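Local structure of ornithine carbamoyltransferase, anabolic (Campylobacter jejuni subsp. jejuni, 3TPF) at residues Y124-V129 with C159-I164; T165-G170 with E189-Q194. The protein catalyses the reversible transfer of the carbamoyl group from carbamoyl phosphate to L-ornithine, giving L-citrulline and phosphate in arginine biosynthesis. One frame throughout, in Å; residues are numbered along the deposited sequence.

Interaction 1: Y124-V129 with C159-I164; sequences YHPTQV and CNSWLI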
loop_
_atom_site.group_PDB
_atom_site.type_symbol
_atom_site.label_atom_id
_atom_site.label_comp_id
_atom_site.label_asym_id
_atom_site.label_seq_id
_atom_site.Cartn_x
_atom_site.Cartn_y
_atom_site.Cartn_z
ATOM N N TYR B 124 -1.121 -3.571 25.824
ATOM C CA TYR B 124 0.270 -4.092 25.737
ATOM C C TYR B 124 0.943 -3.653 24.450
ATOM O O TYR B 124 0.321 -3.545 23.403
ATOM C CB TYR B 124 0.331 -5.597 25.781
ATOM C CG TYR B 124 -0.368 -6.260 26.926
ATOM C CD1 TYR B 124 -1.472 -7.050 26.715
ATOM C CD2 TYR B 124 0.103 -6.169 28.177
ATOM C CE1 TYR B 124 -2.131 -7.664 27.743
ATOM C CE2 TYR B 124 -0.550 -6.775 29.225
ATOM C CZ TYR B 124 -1.664 -7.518 28.989
ATOM O OH TYR B 124 -2.337 -8.117 30.026
ATOM N N HIS B 125 2.210 -3.366 24.551
ATOM C CA HIS B 125 2.982 -3.037 23.375
ATOM C C HIS B 125 4.265 -3.842 23.328
ATOM O O HIS B 125 5.338 -3.307 23.310
ATOM C CB HIS B 125 3.223 -1.531 23.305
ATOM C CG HIS B 125 3.783 -1.078 21.976
ATOM N ND1 HIS B 125 3.821 -1.900 20.866
ATOM C CD2 HIS B 125 4.383 0.080 21.604
ATOM C CE1 HIS B 125 4.425 -1.275 19.874
ATOM N NE2 HIS B 125 4.783 -0.072 20.293
ATOM N N PRO B 126 4.151 -5.165 23.303
ATOM C CA PRO B 126 5.321 -6.051 23.480
ATOM C C PRO B 126 6.409 -5.986 22.471
ATOM O O PRO B 126 7.557 -6.198 22.859
ATOM C CB PRO B 126 4.718 -7.441 23.393
ATOM C CG PRO B 126 3.511 -7.244 22.538
ATOM C CD PRO B 126 2.943 -5.934 23.004
ATOM N N THR B 127 6.131 -5.796 21.207
ATOM C CA THR B 127 7.269 -5.738 20.224
ATOM C C THR B 127 8.196 -4.527 20.554
ATOM O O THR B 127 9.429 -4.601 20.472
ATOM C CB THR B 127 6.851 -5.648 18.767
ATOM O OG1 THR B 127 5.983 -4.508 18.612
ATOM C CG2 THR B 127 6.159 -6.891 18.309
ATOM N N GLN B 128 7.604 -3.478 21.101
ATOM C CA GLN B 128 8.396 -2.330 21.527
ATOM C C GLN B 128 9.343 -2.681 22.701
ATOM O O GLN B 128 10.531 -2.336 22.739
ATOM C CB GLN B 128 7.468 -1.158 21.886
ATOM C CG GLN B 128 8.233 0.085 22.261
ATOM C CD GLN B 128 9.074 0.721 21.109
ATOM O OE1 GLN B 128 8.661 0.698 19.937
ATOM N NE2 GLN B 128 10.229 1.352 21.468
ATOM N N VAL B 129 8.769 -3.328 23.700
ATOM C CA VAL B 129 9.578 -3.704 24.855
ATOM C C VAL B 129 10.646 -4.629 24.405
ATOM O O VAL B 129 11.754 -4.506 24.859
ATOM C CB VAL B 129 8.718 -4.243 25.923
ATOM C CG1 VAL B 129 9.537 -4.966 26.960
ATOM C CG2 VAL B 129 7.841 -3.109 26.450
ATOM N N CYS B 159 3.798 0.911 29.930
ATOM C CA CYS B 159 4.019 0.695 31.352
ATOM C C CYS B 159 3.724 -0.732 31.729
ATOM O O CYS B 159 4.491 -1.396 32.429
ATOM C CB CYS B 159 3.104 1.636 32.167
ATOM S SG CYS B 159 3.204 1.383 33.924
ATOM N N ASN B 160 2.561 -1.185 31.281
ATOM C CA ASN B 160 2.135 -2.543 31.503
ATOM C C ASN B 160 3.193 -3.542 31.003
ATOM O O ASN B 160 3.595 -4.461 31.695
ATOM C CB ASN B 160 0.877 -2.827 30.723
ATOM C CG ASN B 160 -0.301 -2.104 31.225
ATOM O OD1 ASN B 160 -0.450 -1.846 32.418
ATOM N ND2 ASN B 160 -1.217 -1.850 30.319
ATOM N N SER B 161 3.609 -3.354 29.778
ATOM C CA SER B 161 4.505 -4.289 29.177
ATOM C C SER B 161 5.880 -4.215 29.811
ATOM O O SER B 161 6.549 -5.262 29.971
ATOM C CB SER B 161 4.607 -4.043 27.694
ATOM O OG SER B 161 3.387 -4.346 27.057
ATOM N N TRP B 162 6.311 -3.014 30.239
ATOM C CA TRP B 162 7.588 -2.958 31.031
ATOM C C TRP B 162 7.447 -3.628 32.388
ATOM O O TRP B 162 8.345 -4.325 32.851
ATOM C CB TRP B 162 8.201 -1.568 31.138
ATOM C CG TRP B 162 9.345 -1.421 30.121
ATOM C CD1 TRP B 162 9.344 -0.615 29.067
ATOM C CD2 TRP B 162 10.571 -2.187 30.031
ATOM N NE1 TRP B 162 10.477 -0.828 28.308
ATOM C CE2 TRP B 162 11.247 -1.766 28.899
ATOM C CE3 TRP B 162 11.132 -3.176 30.797
ATOM C CZ2 TRP B 162 12.463 -2.255 28.508
ATOM C CZ3 TRP B 162 12.358 -3.679 30.418
ATOM C CH2 TRP B 162 13.001 -3.226 29.260
ATOM N N LEU B 163 6.294 -3.452 32.977
ATOM C CA LEU B 163 6.089 -3.984 34.323
ATOM C C LEU B 163 6.224 -5.493 34.260
ATOM O O LEU B 163 7.016 -6.100 34.981
ATOM C CB LEU B 163 4.720 -3.573 34.913
ATOM C CG LEU B 163 4.214 -4.246 36.179
ATOM C CD1 LEU B 163 5.276 -4.120 37.264
ATOM C CD2 LEU B 163 2.864 -3.672 36.622
ATOM N N ILE B 164 5.487 -6.043 33.314
ATOM C CA ILE B 164 5.443 -7.476 33.028
ATOM C C ILE B 164 6.773 -8.068 32.682
ATOM O O ILE B 164 7.140 -9.115 33.192
ATOM C CB ILE B 164 4.583 -7.711 31.779
ATOM C CG1 ILE B 164 3.129 -7.705 32.194
ATOM C CG2 ILE B 164 4.974 -8.950 30.963
ATOM C CD1 ILE B 164 2.224 -7.522 30.985
#
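Ser161 OG has two hydrogen-bond partners: it accepts a hydrogen bond from the backbone N of His125 at 2.9 Å, and it makes a weak one to the carbonyl O of Asn157, one turn back in its own helix. The N-H of His125 points to the oxygen at a moderately bent 151°. With OG anti to its own carbonyl carbon (chi1 -68°), the hydroxyl stands beside the backbone N of Ser161. Tyr124 passes on one flank of this bond, its CA 3.4 Å from Ser161 OG, which lies at the edge of the phenol ring, near its plane. Farther along the ring, CE2 meets Ile164 CD1 at 3.4 Å, the two side chains crossing at about a right angle. The phenol OH is hydrogen-bonded to Arg9. One turn into the helix, Val129 packs through CG2 on Ser161 CB at 3.6 Å and makes a CH-pi contact over the face of the Trp162 five-membered ring, 4.1 Å from the centroid. Trp162 NE1 is bound by Asp132, one turn further along the helix of Val129. The serine thus holds the N-cap residue of helix 126-138, and His125 to Gln128 are predicted to bind carbamoyl phosphate; the bond probably helps to place this helix start against the ornithine-binding domain. The buried contact joins the loop and first turn at the start of helix 126-138 to the first half of helix 157-169, with Arg289 of helix 279-302 touching His125, Thr127 and Gln128 and Ile187 of helix 185-198 touching Tyr124 and Asn160.

Interaction 2: T165-G170 with E189-Q194; sequences TAAILG and EFAMKQ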
loop_
_atom_site.group_PDB
_atom_site.type_symbol
_atom_site.label_atom_id
_atom_site.label_comp_id
_atom_site.label_asym_id
_atom_site.label_seq_id
_atom_site.Cartn_x
_atom_site.Cartn_y
_atom_site.Cartn_z
ATOM N N THR B 165 7.447 -7.433 31.745
ATOM C CA THR B 165 8.709 -7.963 31.232
ATOM C C THR B 165 9.771 -7.921 32.333
ATOM O O THR B 165 10.580 -8.844 32.474
ATOM C CB THR B 165 9.244 -7.143 30.069
ATOM O OG1 THR B 165 8.263 -7.100 29.060
ATOM C CG2 THR B 165 10.529 -7.731 29.535
ATOM N N ALA B 166 9.744 -6.850 33.123
ATOM C CA ALA B 166 10.646 -6.709 34.274
ATOM C C ALA B 166 10.445 -7.903 35.209
ATOM O O ALA B 166 11.375 -8.558 35.683
ATOM C CB ALA B 166 10.319 -5.410 34.972
ATOM N N ALA B 167 9.173 -8.180 35.380
ATOM C CA ALA B 167 8.693 -9.193 36.285
ATOM C C ALA B 167 9.182 -10.570 35.853
ATOM O O ALA B 167 9.563 -11.426 36.730
ATOM C CB ALA B 167 7.154 -9.190 36.319
ATOM N N ILE B 168 9.151 -10.802 34.551
ATOM C CA ILE B 168 9.529 -12.113 34.034
ATOM C C ILE B 168 11.023 -12.263 34.102
ATOM O O ILE B 168 11.551 -13.281 34.563
ATOM C CB ILE B 168 9.034 -12.371 32.606
ATOM C CG1 ILE B 168 7.501 -12.464 32.581
ATOM C CG2 ILE B 168 9.603 -13.682 32.103
ATOM C CD1 ILE B 168 6.818 -12.424 31.247
ATOM N N LEU B 169 11.712 -11.198 33.708
ATOM C CA LEU B 169 13.144 -11.290 33.475
ATOM C C LEU B 169 13.967 -11.252 34.733
ATOM O O LEU B 169 15.107 -11.718 34.748
ATOM C CB LEU B 169 13.566 -10.206 32.545
ATOM C CG LEU B 169 13.268 -10.396 31.031
ATOM C CD1 LEU B 169 13.787 -9.115 30.385
ATOM C CD2 LEU B 169 13.945 -11.585 30.355
ATOM N N GLY B 170 13.379 -10.700 35.795
ATOM C CA GLY B 170 14.070 -10.530 37.089
ATOM C C GLY B 170 14.753 -9.165 37.294
ATOM O O GLY B 170 15.650 -9.000 38.136
ATOM N N GLU B 189 -1.117 -7.837 39.773
ATOM C CA GLU B 189 -1.081 -9.118 40.427
ATOM C C GLU B 189 -0.188 -10.083 39.694
ATOM O O GLU B 189 0.568 -10.804 40.303
ATOM C CB GLU B 189 -2.464 -9.729 40.633
ATOM C CG GLU B 189 -2.538 -10.371 42.000
ATOM C CD GLU B 189 -2.081 -9.435 43.144
ATOM O OE1 GLU B 189 -1.059 -9.710 43.830
ATOM O OE2 GLU B 189 -2.745 -8.395 43.361
ATOM N N PHE B 190 -0.280 -10.118 38.388
ATOM C CA PHE B 190 0.554 -11.048 37.621
ATOM C C PHE B 190 2.017 -10.771 37.911
ATOM O O PHE B 190 2.821 -11.689 38.029
ATOM C CB PHE B 190 0.285 -10.915 36.139
ATOM C CG PHE B 190 1.324 -11.557 35.277
ATOM C CD1 PHE B 190 2.463 -10.861 34.878
ATOM C CD2 PHE B 190 1.170 -12.849 34.821
ATOM C CE1 PHE B 190 3.421 -11.451 34.067
ATOM C CE2 PHE B 190 2.137 -13.438 33.994
ATOM C CZ PHE B 190 3.258 -12.737 33.634
ATOM N N ALA B 191 2.356 -9.492 37.954
ATOM C CA ALA B 191 3.726 -9.063 38.124
ATOM C C ALA B 191 4.216 -9.444 39.525
ATOM O O ALA B 191 5.348 -9.902 39.715
ATOM C CB ALA B 191 3.839 -7.574 37.930
HETATM N N MSE B 192 3.354 -9.271 40.509
HETATM C CA MSE B 192 3.732 -9.634 41.870
HETATM C C MSE B 192 4.110 -11.080 41.910
HETATM O O MSE B 192 5.175 -11.448 42.392
HETATM C CB MSE B 192 2.642 -9.324 42.863
HETATM C CG MSE B 192 2.463 -7.834 43.161
HETATM SE SE MSE B 192 4.156 -6.806 43.328
HETATM C CE MSE B 192 4.024 -6.118 45.187
ATOM N N LYS B 193 3.255 -11.910 41.345
ATOM C CA LYS B 193 3.489 -13.354 41.307
ATOM C C LYS B 193 4.779 -13.723 40.557
ATOM O O LYS B 193 5.589 -14.537 40.999
ATOM C CB LYS B 193 2.270 -14.098 40.721
ATOM C CG LYS B 193 1.199 -14.437 41.786
ATOM C CD LYS B 193 -0.009 -15.209 41.225
ATOM N N GLN B 194 4.967 -13.124 39.403
ATOM C CA GLN B 194 6.158 -13.421 38.606
ATOM C C GLN B 194 7.443 -12.986 39.305
ATOM O O GLN B 194 8.468 -13.657 39.172
ATOM C CB GLN B 194 6.073 -12.776 37.233
ATOM C CG GLN B 194 5.423 -13.680 36.230
ATOM C CD GLN B 194 6.203 -14.949 36.007
ATOM O OE1 GLN B 194 7.388 -15.024 36.320
ATOM N NE2 GLN B 194 5.524 -15.974 35.486
#
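Gln194 and Ala167 meet where two neighbouring helices run side by side. From the backbone outward, Gln194 CB lies 3.9 Å from Ala167 CB and 3.8 Å from Ala167 O. CG comes next, 4.4 Å from Ile168 CG1, a loose approach. The chain then bends at chi2 (-62°), and at the tip OE1 comes no nearer than 4.3 Å to Ile168, at its CA, and makes no hydrogen bond across the contact. The carbonyl oxygens of Ala167 and Gln194 are both acceptors and do not bond each other; Ser198 OG binds that of Ala167 and, weakly, that of Gln194, so one hydroxyl links the two backbones. A turn earlier the small Ala191 lets the helices come close, its CB 4.0 Å from Ala167 CB. On the flank beside this alanine pair, Ile168 CD1 reaches the edge of the Phe190 ring, 4.3 Å from CZ, and the same ring makes a cation-pi contact with Arg9. The short segments lie nearly parallel, at 17° and 8.4 Å between axes, as expected for consecutive helices on one face of a Rossmann-type sheet. Strand 172-176 is shared by two successive beta-alpha-beta crossovers, one through each helix. Ile202 of strand 201-205 touches both Ala167 and Ala191 from the sheet, while helix 13-28 packs on Ile168 and Leu169, and helix 126-138 on Thr165 and Leu169.

In the fold
From the N terminus, the chain first builds the carbamoyl phosphate domain, with its parallel sheet ending at strand 116-118, and then enters helix 126-138. Interaction 1 closes the loop that runs through this helix and strand 148-152 back to helix 157-169, so it bridges the two domains. Interaction 2 opens after it, in series and without nesting or crossing, and closes a shorter loop through strand 172-176 inside the ornithine-binding domain. Helix 157-169 serves both, and the centres of the two contacts lie about 12 Å apart. The contacts also touch directly, through Val129 with Thr165, Leu163 with Ala191 and Ile164 with Phe190, so the packing runs on from helix 126-138 through helix 157-169 to helix 185-198.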